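Ycf48-like protein (Thermosynechococcus elongatus, PDB 5OJ5) probably assists the early assembly of photosystem II and the replacement of photodamaged D1, whose C-terminal prepropeptide it binds. Local coordinates at residues L146-G151 and L188-S193. Sequence-based numbering, arbitrary orientation.
Sequences LIKALG and LNRSPS
Leu-146 and Lys-148 reach across to Leu-188 and Arg-190 where the first strands of two successive blades of a seven-bladed beta-propeller run side by side. Strands 146-151 and 188-190 point the same way, 11° apart, with axes 9.7 Å from each other at closest approach. That spacing is too wide for backbone pairing, so side chains span it.

At one end the leucines cross at about a right angle, CD1 of Leu-146 lying 3.8 Å from CD2 of Leu-188. Branched and apolar, they fill the space between blades while Tyr-196, which touches both, and Ile-158, against Leu-188, extend the greasy patch.

Farther along, Arg-190 has its CG anti to the backbone N (chi1 -170°), which, with the chain extended from CG to NE, carries the guanidinium across the gap to Lys-148. The methylenes of Lys-148 cross this chain, and CG of Lys-148 sits over one face of the guanidinium, 3.7 Å from NE of Arg-190 and displaced toward the rim of the group. A long aliphatic stem suits Lys-148 here, since it covers the flat cation with carbon; the ammonium NZ remains 4.9 Å from NH1 of Arg-190, and the like charges probably disfavour a closer approach.

The guanidinium is positioned from the second strands of both blades: Glu-156 forms a salt bridge with NH2, and Tyr-196 takes a hydrogen bond from NE. Strand 146-151 alternates its side chains, turning Ile-147 and the small Ala-149 to the preceding blade, where both touch Trp-113. A classic beta bulge sets Leu-150 and Gly-151 together facing a single residue of strand 154-159, and Gly-151 adopts a backbone conformation suited to glycine. From this bulge Leu-150 meets the guanidinium obliquely, its CD2 3.9 Å from NH2 of Arg-190.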
loop_
_atom_site.group_PDB
_atom_site.type_symbol
_atom_site.label_atom_id
_atom_site.label_comp_id
_atom_site.label_asym_id
_atom_site.label_seq_id
_atom_site.Cartn_x
_atom_site.Cartn_y
_atom_site.Cartn_z
ATOM N N LEU A 146 -4.656 9.079 -0.280
ATOM C CA LEU A 146 -4.658 8.154 0.844
ATOM C C LEU A 146 -5.652 8.674 1.857
ATOM O O LEU A 146 -5.707 9.881 2.115
ATOM C CB LEU A 146 -3.235 8.081 1.460
ATOM C CG LEU A 146 -3.085 7.177 2.678
ATOM C CD1 LEU A 146 -1.659 6.683 2.721
ATOM C CD2 LEU A 146 -3.356 7.893 3.989
ATOM N N ILE A 147 -6.406 7.763 2.471
ATOM C CA ILE A 147 -7.210 8.089 3.647
ATOM C C ILE A 147 -6.905 7.062 4.703
ATOM O O ILE A 147 -6.683 5.879 4.404
ATOM C CB ILE A 147 -8.713 8.144 3.293
ATOM C CG1 ILE A 147 -9.538 8.718 4.448
ATOM C CG2 ILE A 147 -9.262 6.823 2.810
ATOM C CD1 ILE A 147 -10.490 9.667 4.180
ATOM N N LYS A 148 -6.847 7.521 5.951
ATOM C CA LYS A 148 -6.626 6.654 7.097
ATOM C C LYS A 148 -7.735 6.899 8.107
ATOM O O LYS A 148 -7.872 8.020 8.626
ATOM C CB LYS A 148 -5.245 6.900 7.707
ATOM C CG LYS A 148 -5.035 6.073 8.957
ATOM C CD LYS A 148 -4.889 4.583 8.643
ATOM C CE LYS A 148 -4.569 3.730 9.802
ATOM N NZ LYS A 148 -4.505 2.278 9.370
ATOM N N ALA A 149 -8.494 5.849 8.402
ATOM C CA ALA A 149 -9.548 5.919 9.407
ATOM C C ALA A 149 -8.918 5.881 10.787
ATOM O O ALA A 149 -8.116 4.987 11.079
ATOM C CB ALA A 149 -10.456 4.703 9.281
ATOM N N LEU A 150 -9.285 6.833 11.649
ATOM C CA LEU A 150 -8.800 6.855 13.026
ATOM C C LEU A 150 -9.868 6.416 14.010
ATOM O O LEU A 150 -9.589 6.293 15.199
ATOM C CB LEU A 150 -8.292 8.263 13.364
ATOM C CG LEU A 150 -7.121 8.733 12.499
ATOM C CD1 LEU A 150 -6.827 10.196 12.740
ATOM C CD2 LEU A 150 -5.889 7.879 12.647
ATOM N N GLY A 151 -11.088 6.159 13.539
ATOM C CA GLY A 151 -12.196 5.771 14.381
ATOM C C GLY A 151 -12.938 6.965 14.933
ATOM O O GLY A 151 -12.429 8.085 15.014
ATOM N N LEU A 188 3.902 6.537 -1.310
ATOM C CA LEU A 188 3.586 7.116 -0.016
ATOM C C LEU A 188 3.316 5.979 0.948
ATOM O O LEU A 188 2.530 5.089 0.629
ATOM C CB LEU A 188 2.327 7.988 -0.160
ATOM C CG LEU A 188 1.752 8.594 1.106
ATOM C CD1 LEU A 188 2.699 9.581 1.759
ATOM C CD2 LEU A 188 0.409 9.262 0.812
ATOM N N ASN A 189 3.919 6.020 2.130
ATOM C CA ASN A 189 3.648 5.007 3.160
ATOM C C ASN A 189 3.566 5.678 4.514
ATOM O O ASN A 189 4.148 6.747 4.744
ATOM C CB ASN A 189 4.693 3.883 3.147
ATOM C CG ASN A 189 4.320 2.789 2.182
ATOM O OD1 ASN A 189 3.214 2.248 2.277
ATOM N ND2 ASN A 189 5.181 2.485 1.233
ATOM N N ARG A 190 2.866 5.025 5.431
ATOM C CA ARG A 190 2.551 5.529 6.759
ATOM C C ARG A 190 3.145 4.630 7.842
ATOM O O ARG A 190 3.189 3.402 7.679
ATOM C CB ARG A 190 1.016 5.569 6.918
ATOM C CG ARG A 190 0.569 6.289 8.170
ATOM C CD ARG A 190 -0.952 6.247 8.270
ATOM N NE ARG A 190 -1.495 7.178 9.250
ATOM C CZ ARG A 190 -1.694 6.891 10.538
ATOM N NH1 ARG A 190 -1.370 5.696 11.029
ATOM N NH2 ARG A 190 -2.190 7.831 11.334
ATOM N N SER A 191 3.596 5.223 8.939
ATOM C CA SER A 191 4.100 4.457 10.079
ATOM C C SER A 191 2.975 4.261 11.114
ATOM O O SER A 191 1.962 4.960 11.117
ATOM C CB SER A 191 5.279 5.158 10.711
ATOM O OG SER A 191 4.815 6.111 11.644
ATOM N N PRO A 192 3.194 3.404 12.114
ATOM C CA PRO A 192 2.189 3.206 13.185
ATOM C C PRO A 192 1.909 4.444 13.981
ATOM O O PRO A 192 0.820 4.565 14.555
ATOM C CB PRO A 192 2.805 2.114 14.070
ATOM C CG PRO A 192 3.625 1.318 13.130
ATOM C CD PRO A 192 4.217 2.360 12.110
ATOM N N SER A 193 2.848 5.351 14.072
ATOM C CA SER A 193 2.613 6.566 14.818
ATOM C C SER A 193 2.212 7.722 13.944
ATOM O O SER A 193 2.224 8.875 14.406
ATOM C CB SER A 193 3.805 6.887 15.659
ATOM O OG SER A 193 4.891 6.879 14.798
#